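Local coordinates for fructooligosaccharide ABC transporter substrate-binding protein FusA (Streptococcus pneumoniae, PDB 5G5Y) that binds short- and long-chain fructooligosaccharides, preferring tetrasaccharides and larger, for import by the FusABC-MsmK ABC transporter, at residues 129-140 and 403-413. Sequence-based numbering, arbitrary orientation.
Sequences KESIHSVNDMAW and WRLDLIKEYYV
Arg404 of helix 399-412 meets Val135 in the loop that leads to strand 138-142, in one lobe of this solute-binding protein. With CG anti to the backbone N (chi1 -162°) and the chain extended as far as NE, the Arg404 guanidinium grips Val135 O end-on: NH1 donates at 2.9 Å, nearly along the C=O axis, and NH2 at 3.2 Å from above the carbonyl plane. Arginine suits this place because its two terminal nitrogens can converge on one carbonyl oxygen while NE bonds elsewhere, to Trp270 O. Trp270, a substrate-binding residue, also makes a cation-pi contact with it, which places Arg404 beside the sugar site and probably helps to position Trp270. Met138 runs antiparallel alongside the arginine, laying SD over one guanidinium face, 3.4 Å from Arg404 NH2. The same flexible thioether makes a Met-aromatic contact at the Tyr412 ring edge, while branched, apolar Val135 packs CG2 obliquely on that ring, 3.7 Å from Tyr412 CD2. Ile132, likewise branched and apolar, lies athwart the aliphatic arginine stem, its CG1 3.8 Å from Arg404 CD. At the partly exposed margin, long, flexible Lys409 forms a salt bridge with Glu130, NZ meeting Glu130 OE2 from above the carboxylate plane. Tyrosine adds a polar end to an apolar ring: Tyr412 OH donates to a water 2.6 Å from it, which in turn donates to Ala139 O at 2.8 Å.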
ATOM      1  N   LYS A 129     -13.795   3.283   1.878  1.00 15.06           N
ATOM      2  CA  LYS A 129     -13.840   2.808   0.487  1.00 15.07           C
ATOM      3  C   LYS A 129     -13.108   3.752  -0.467  1.00 14.71           C
ATOM      4  O   LYS A 129     -12.592   3.339  -1.492  1.00 13.69           O
ATOM      5  CB  LYS A 129     -15.302   2.664   0.050  1.00 15.44           C
ATOM      6  CG  LYS A 129     -16.058   1.525   0.727  1.00 15.71           C
ATOM      7  CD  LYS A 129     -17.515   1.512   0.331  1.00 15.43           C
ATOM      8  CE  LYS A 129     -18.291   0.474   1.116  1.00 16.94           C
ATOM      9  NZ  LYS A 129     -19.657   0.422   0.565  1.00 16.37           N
ATOM     10  N   GLU A 130     -13.036   5.018  -0.096  1.00 14.40           N
ATOM     11  CA  GLU A 130     -12.416   6.040  -0.932  1.00 15.00           C
ATOM     12  C   GLU A 130     -10.907   6.095  -0.816  1.00 14.66           C
ATOM     13  O   GLU A 130     -10.282   6.839  -1.580  1.00 15.75           O
ATOM     14  CB  GLU A 130     -13.036   7.422  -0.619  1.00 18.49           C
ATOM     15  CG  GLU A 130     -14.453   7.520  -1.126  1.00 21.05           C
ATOM     16  CD  GLU A 130     -15.179   8.807  -0.742  1.00 27.81           C
ATOM     17  OE1 GLU A 130     -14.562   9.868  -0.598  1.00 30.43           O
ATOM     18  OE2 GLU A 130     -16.406   8.757  -0.625  1.00 31.91           O
ATOM     19  N   SER A 131     -10.301   5.271   0.065  1.00 13.48           N
ATOM     20  CA  SER A 131      -8.859   5.247   0.218  1.00 13.05           C
ATOM     21  C   SER A 131      -8.198   4.975  -1.131  1.00 13.46           C
ATOM     22  O   SER A 131      -8.674   4.149  -1.915  1.00 12.14           O
ATOM     23  CB  SER A 131      -8.418   4.178   1.234  1.00 13.25           C
ATOM     24  OG  SER A 131      -6.996   4.026   1.240  1.00 12.53           O
ATOM     25  N   ILE A 132      -7.081   5.653  -1.367  1.00 13.90           N
ATOM     26  CA  ILE A 132      -6.265   5.437  -2.563  1.00 14.26           C
ATOM     27  C   ILE A 132      -5.785   3.987  -2.683  1.00 13.92           C
ATOM     28  O   ILE A 132      -5.460   3.523  -3.772  1.00 12.56           O
ATOM     29  CB  ILE A 132      -5.043   6.413  -2.567  1.00 14.84           C
ATOM     30  CG1 ILE A 132      -4.397   6.490  -3.962  1.00 15.54           C
ATOM     31  CG2 ILE A 132      -4.021   6.027  -1.508  1.00 15.68           C
ATOM     32  CD1 ILE A 132      -3.485   7.695  -4.148  1.00 16.85           C
ATOM     33  N   HIS A 133      -5.739   3.297  -1.541  1.00 13.02           N
ATOM     34  CA  HIS A 133      -5.323   1.922  -1.467  1.00 14.00           C
ATOM     35  C   HIS A 133      -6.372   0.883  -1.848  1.00 12.88           C
ATOM     36  O   HIS A 133      -6.016  -0.275  -2.058  1.00 13.76           O
ATOM     37  CB  HIS A 133      -4.806   1.626  -0.070  1.00 14.26           C
ATOM     38  CG  HIS A 133      -3.657   2.481   0.302  1.00 15.43           C
ATOM     39  ND1 HIS A 133      -2.412   2.338  -0.273  1.00 17.54           N
ATOM     40  CD2 HIS A 133      -3.578   3.544   1.130  1.00 15.89           C
ATOM     41  CE1 HIS A 133      -1.601   3.250   0.240  1.00 17.85           C
ATOM     42  NE2 HIS A 133      -2.298   4.013   1.063  1.00 15.99           N
ATOM     43  N   SER A 134      -7.632   1.300  -2.001  1.00 13.11           N
ATOM     44  CA  SER A 134      -8.752   0.380  -2.196  1.00 12.44           C
ATOM     45  C   SER A 134      -8.626  -0.497  -3.438  1.00 13.07           C
ATOM     46  O   SER A 134      -9.096  -1.643  -3.427  1.00 12.25           O
ATOM     47  CB  SER A 134     -10.084   1.138  -2.224  1.00 12.68           C
ATOM     48  OG  SER A 134     -10.378   1.726  -0.961  1.00 12.43           O
ATOM     49  N   VAL A 135      -8.021   0.056  -4.500  1.00 13.03           N
ATOM     50  CA  VAL A 135      -7.742  -0.688  -5.746  1.00 13.58           C
ATOM     51  C   VAL A 135      -6.306  -0.389  -6.057  1.00 14.01           C
ATOM     52  O   VAL A 135      -5.928   0.793  -6.086  1.00 15.02           O
ATOM     53  CB  VAL A 135      -8.639  -0.208  -6.905  1.00 13.81           C
ATOM     54  CG1 VAL A 135      -8.324  -0.898  -8.252  1.00 14.98           C
ATOM     55  CG2 VAL A 135     -10.069  -0.518  -6.553  1.00 15.92           C
ATOM     56  N   ASN A 136      -5.500  -1.426  -6.242  1.00 14.41           N
ATOM     57  CA  ASN A 136      -4.086  -1.249  -6.582  1.00 14.25           C
ATOM     58  C   ASN A 136      -3.814  -1.467  -8.077  1.00 15.42           C
ATOM     59  O   ASN A 136      -3.132  -0.644  -8.705  1.00 16.09           O
ATOM     60  CB  ASN A 136      -3.188  -2.087  -5.672  1.00 15.03           C
ATOM     61  CG  ASN A 136      -3.369  -3.602  -5.856  1.00 15.07           C
ATOM     62  OD1 ASN A 136      -4.468  -4.108  -5.986  1.00 15.80           O
ATOM     63  ND2 ASN A 136      -2.283  -4.314  -5.834  1.00 17.26           N
ATOM     64  N   ASP A 137      -4.393  -2.527  -8.642  1.00 14.96           N
ATOM     65  CA  ASP A 137      -4.161  -2.921 -10.021  1.00 15.35           C
ATOM     66  C   ASP A 137      -5.264  -2.459 -10.984  1.00 15.58           C
ATOM     67  O   ASP A 137      -6.000  -3.269 -11.542  1.00 16.65           O
ATOM     68  CB  ASP A 137      -3.940  -4.435 -10.139  1.00 15.50           C
ATOM     69  CG  ASP A 137      -5.160  -5.259  -9.790  1.00 16.31           C
ATOM     70  OD1 ASP A 137      -5.884  -4.923  -8.836  1.00 16.42           O
ATOM     71  OD2 ASP A 137      -5.405  -6.270 -10.504  1.00 17.98           O
ATOM     72  N   MET A 138      -5.338  -1.153 -11.193  1.00 14.82           N
ATOM     73  CA  MET A 138      -6.353  -0.550 -12.058  1.00 14.78           C
ATOM     74  C   MET A 138      -6.136  -1.018 -13.500  1.00 14.90           C
ATOM     75  O   MET A 138      -4.986  -1.201 -13.921  1.00 13.73           O
ATOM     76  CB  MET A 138      -6.291   0.982 -12.015  1.00 15.36           C
ATOM     77  CG  MET A 138      -6.624   1.565 -10.686  1.00 16.32           C
ATOM     78  SD  MET A 138      -6.546   3.364 -10.550  1.00 17.28           S
ATOM     79  CE  MET A 138      -7.565   3.929 -11.899  1.00 16.04           C
ATOM     80  N   ALA A 139      -7.245  -1.229 -14.216  1.00 14.32           N
ATOM     81  CA  ALA A 139      -7.215  -1.605 -15.645  1.00 14.72           C
ATOM     82  C   ALA A 139      -7.342  -0.326 -16.476  1.00 14.61           C
ATOM     83  O   ALA A 139      -8.145   0.557 -16.131  1.00 15.49           O
ATOM     84  CB  ALA A 139      -8.324  -2.570 -15.967  1.00 14.87           C
ATOM     85  N   TRP A 140      -6.529  -0.241 -17.520  1.00 14.51           N
ATOM     86  CA  TRP A 140      -6.458   0.913 -18.399  1.00 16.16           C
ATOM     87  C   TRP A 140      -6.651   0.430 -19.824  1.00 17.19           C
ATOM     88  O   TRP A 140      -6.201  -0.683 -20.180  1.00 17.37           O
ATOM     89  CB  TRP A 140      -5.082   1.555 -18.264  1.00 16.54           C
ATOM     90  CG  TRP A 140      -4.724   1.904 -16.864  1.00 16.46           C
ATOM     91  CD1 TRP A 140      -4.066   1.122 -15.976  1.00 16.14           C
ATOM     92  CD2 TRP A 140      -4.988   3.138 -16.197  1.00 16.16           C
ATOM     93  NE1 TRP A 140      -3.933   1.778 -14.791  1.00 16.23           N
ATOM     94  CE2 TRP A 140      -4.471   3.021 -14.901  1.00 15.27           C
ATOM     95  CE3 TRP A 140      -5.624   4.320 -16.569  1.00 17.16           C
ATOM     96  CZ2 TRP A 140      -4.560   4.048 -13.953  1.00 17.27           C
ATOM     97  CZ3 TRP A 140      -5.701   5.367 -15.616  1.00 17.25           C
ATOM     98  CH2 TRP A 140      -5.183   5.213 -14.343  1.00 16.64           C
ATOM     99  N   TRP A 403      -5.536  13.144  -8.137  1.00 17.57           N
ATOM    100  CA  TRP A 403      -5.970  12.611  -9.435  1.00 18.48           C
ATOM    101  C   TRP A 403      -6.458  11.148  -9.297  1.00 16.99           C
ATOM    102  O   TRP A 403      -7.551  10.834  -9.714  1.00 17.63           O
ATOM    103  CB  TRP A 403      -4.824  12.702 -10.408  1.00 19.30           C
ATOM    104  CG  TRP A 403      -5.069  12.119 -11.754  1.00 20.88           C
ATOM    105  CD1 TRP A 403      -5.749  12.710 -12.816  1.00 22.66           C
ATOM    106  CD2 TRP A 403      -4.596  10.864 -12.233  1.00 21.59           C
ATOM    107  NE1 TRP A 403      -5.703  11.869 -13.907  1.00 22.64           N
ATOM    108  CE2 TRP A 403      -5.024  10.730 -13.568  1.00 22.56           C
ATOM    109  CE3 TRP A 403      -3.860   9.824 -11.654  1.00 23.47           C
ATOM    110  CZ2 TRP A 403      -4.711   9.597 -14.343  1.00 24.45           C
ATOM    111  CZ3 TRP A 403      -3.580   8.711 -12.402  1.00 25.13           C
ATOM    112  CH2 TRP A 403      -4.019   8.598 -13.735  1.00 23.53           C
ATOM    113  N   ARG A 404      -5.654  10.302  -8.663  1.00 16.03           N
ATOM    114  CA  ARG A 404      -5.975   8.884  -8.499  1.00 15.86           C
ATOM    115  C   ARG A 404      -7.219   8.713  -7.622  1.00 15.58           C
ATOM    116  O   ARG A 404      -8.091   7.938  -7.952  1.00 15.13           O
ATOM    117  CB  ARG A 404      -4.770   8.084  -7.956  1.00 15.66           C
ATOM    118  CG  ARG A 404      -4.897   6.599  -8.173  1.00 15.85           C
ATOM    119  CD  ARG A 404      -3.743   5.838  -7.598  1.00 15.95           C
ATOM    120  NE  ARG A 404      -3.729   4.506  -8.209  1.00 15.25           N
ATOM    121  CZ  ARG A 404      -4.239   3.406  -7.648  1.00 15.28           C
ATOM    122  NH1 ARG A 404      -4.770   3.415  -6.431  1.00 15.84           N
ATOM    123  NH2 ARG A 404      -4.190   2.278  -8.302  1.00 15.20           N
ATOM    124  N   LEU A 405      -7.312   9.459  -6.520  1.00 17.52           N
ATOM    125  CA  LEU A 405      -8.488   9.402  -5.636  1.00 17.28           C
ATOM    126  C   LEU A 405      -9.760   9.696  -6.365  1.00 17.65           C
ATOM    127  O   LEU A 405     -10.781   9.040  -6.133  1.00 16.87           O
ATOM    128  CB  LEU A 405      -8.401  10.418  -4.473  1.00 17.39           C
ATOM    129  CG  LEU A 405      -7.573  10.010  -3.296  1.00 20.15           C
ATOM    130  CD1 LEU A 405      -7.538  11.132  -2.250  1.00 22.93           C
ATOM    131  CD2 LEU A 405      -8.152   8.772  -2.643  1.00 21.48           C
ATOM    132  N   ASP A 406      -9.728  10.715  -7.216  1.00 16.90           N
ATOM    133  CA  ASP A 406     -10.921  11.089  -7.946  1.00 16.27           C
ATOM    134  C   ASP A 406     -11.332   9.991  -8.950  1.00 15.51           C
ATOM    135  O   ASP A 406     -12.518   9.715  -9.052  1.00 15.31           O
ATOM    136  CB  ASP A 406     -10.706  12.419  -8.665  1.00 20.33           C
ATOM    137  CG  ASP A 406     -10.641  13.623  -7.710  1.00 24.02           C
ATOM    138  OD1 ASP A 406     -10.976  13.531  -6.508  1.00 26.83           O
ATOM    139  OD2 ASP A 406     -10.270  14.699  -8.219  1.00 29.16           O
ATOM    140  N   LEU A 407     -10.380   9.326  -9.611  1.00 14.81           N
ATOM    141  CA  LEU A 407     -10.704   8.169 -10.457  1.00 15.56           C
ATOM    142  C   LEU A 407     -11.337   7.035  -9.646  1.00 15.29           C
ATOM    143  O   LEU A 407     -12.336   6.444 -10.054  1.00 15.11           O
ATOM    144  CB  LEU A 407      -9.464   7.618 -11.169  1.00 16.11           C
ATOM    145  CG  LEU A 407      -8.767   8.556 -12.190  1.00 16.76           C
ATOM    146  CD1 LEU A 407      -7.544   7.915 -12.806  1.00 17.81           C
ATOM    147  CD2 LEU A 407      -9.725   8.962 -13.277  1.00 18.31           C
ATOM    148  N   ILE A 408     -10.746   6.730  -8.485  1.00 14.76           N
ATOM    149  CA  ILE A 408     -11.272   5.692  -7.600  1.00 14.21           C
ATOM    150  C   ILE A 408     -12.739   5.973  -7.238  1.00 15.10           C
ATOM    151  O   ILE A 408     -13.606   5.077  -7.330  1.00 13.80           O
ATOM    152  CB  ILE A 408     -10.370   5.497  -6.367  1.00 13.85           C
ATOM    153  CG1 ILE A 408      -9.064   4.820  -6.805  1.00 15.02           C
ATOM    154  CG2 ILE A 408     -11.062   4.694  -5.274  1.00 13.88           C
ATOM    155  CD1 ILE A 408      -7.976   4.886  -5.769  1.00 15.84           C
ATOM    156  N   LYS A 409     -13.009   7.209  -6.838  1.00 16.42           N
ATOM    157  CA  LYS A 409     -14.337   7.613  -6.491  1.00 17.68           C
ATOM    158  C   LYS A 409     -15.339   7.505  -7.662  1.00 18.64           C
ATOM    159  O   LYS A 409     -16.458   7.038  -7.460  1.00 17.24           O
ATOM    160  CB  LYS A 409     -14.345   9.048  -5.933  1.00 20.73           C
ATOM    161  CG  LYS A 409     -15.646   9.301  -5.187  1.00 23.23           C
ATOM    162  CD  LYS A 409     -15.787  10.725  -4.684  1.00 28.78           C
ATOM    163  CE  LYS A 409     -17.065  10.913  -3.831  1.00 30.97           C
ATOM    164  NZ  LYS A 409     -17.638   9.652  -3.251  1.00 30.97           N
ATOM    165  N   GLU A 410     -14.938   7.999  -8.837  1.00 18.07           N
ATOM    166  CA  GLU A 410     -15.765   8.036 -10.056  1.00 20.30           C
ATOM    167  C   GLU A 410     -16.081   6.623 -10.583  1.00 18.94           C
ATOM    168  O   GLU A 410     -17.241   6.326 -10.859  1.00 18.90           O
ATOM    169  CB  GLU A 410     -15.003   8.789 -11.155  1.00 23.53           C
ATOM    170  CG  GLU A 410     -15.651   8.840 -12.531  1.00 28.70           C
ATOM    171  CD  GLU A 410     -14.889   9.723 -13.541  1.00 34.96           C
ATOM    172  OE1 GLU A 410     -13.762  10.218 -13.247  1.00 39.46           O
ATOM    173  OE2 GLU A 410     -15.410   9.884 -14.666  1.00 39.08           O
ATOM    174  N   TYR A 411     -15.060   5.768 -10.675  1.00 16.58           N
ATOM    175  CA  TYR A 411     -15.206   4.466 -11.342  1.00 17.11           C
ATOM    176  C   TYR A 411     -15.520   3.288 -10.419  1.00 16.50           C
ATOM    177  O   TYR A 411     -16.216   2.361 -10.834  1.00 16.38           O
ATOM    178  CB  TYR A 411     -13.949   4.144 -12.143  1.00 17.54           C
ATOM    179  CG  TYR A 411     -13.812   5.028 -13.356  1.00 18.34           C
ATOM    180  CD1 TYR A 411     -14.575   4.784 -14.508  1.00 20.32           C
ATOM    181  CD2 TYR A 411     -12.946   6.129 -13.361  1.00 19.46           C
ATOM    182  CE1 TYR A 411     -14.483   5.615 -15.623  1.00 19.76           C
ATOM    183  CE2 TYR A 411     -12.841   6.959 -14.481  1.00 19.97           C
ATOM    184  CZ  TYR A 411     -13.584   6.683 -15.620  1.00 20.93           C
ATOM    185  OH  TYR A 411     -13.451   7.501 -16.768  1.00 21.14           O
ATOM    186  N   TYR A 412     -14.971   3.290  -9.209  1.00 15.31           N
ATOM    187  CA  TYR A 412     -14.937   2.049  -8.396  1.00 14.05           C
ATOM    188  C   TYR A 412     -15.788   2.063  -7.134  1.00 13.81           C
ATOM    189  O   TYR A 412     -16.454   1.080  -6.809  1.00 13.55           O
ATOM    190  CB  TYR A 412     -13.523   1.699  -8.017  1.00 14.20           C
ATOM    191  CG  TYR A 412     -12.525   1.605  -9.121  1.00 15.10           C
ATOM    192  CD1 TYR A 412     -12.835   1.012 -10.343  1.00 15.87           C
ATOM    193  CD2 TYR A 412     -11.243   2.089  -8.935  1.00 15.90           C
ATOM    194  CE1 TYR A 412     -11.916   0.936 -11.358  1.00 17.31           C
ATOM    195  CE2 TYR A 412     -10.282   1.968  -9.927  1.00 16.23           C
ATOM    196  CZ  TYR A 412     -10.615   1.376 -11.132  1.00 18.52           C
ATOM    197  OH  TYR A 412      -9.667   1.286 -12.130  1.00 17.79           O
ATOM    198  N   VAL A 413     -15.746   3.161  -6.391  1.00 13.41           N
ATOM    199  CA  VAL A 413     -16.466   3.242  -5.142  1.00 13.96           C
ATOM    200  C   VAL A 413     -17.952   2.825  -5.194  1.00 14.23           C
ATOM    201  O   VAL A 413     -18.385   2.070  -4.325  1.00 14.47           O
ATOM    202  CB  VAL A 413     -16.253   4.600  -4.487  1.00 14.18           C
ATOM    203  CG1 VAL A 413     -17.212   4.830  -3.312  1.00 14.64           C
ATOM    204  CG2 VAL A 413     -14.799   4.684  -4.025  1.00 14.37           C
TER
HETATM  205  O   HOH W   1     -11.656   8.071  -3.655  1.00 13.09           O
HETATM  206  O   HOH W   2     -10.120  -0.043 -14.310  1.00 17.06           O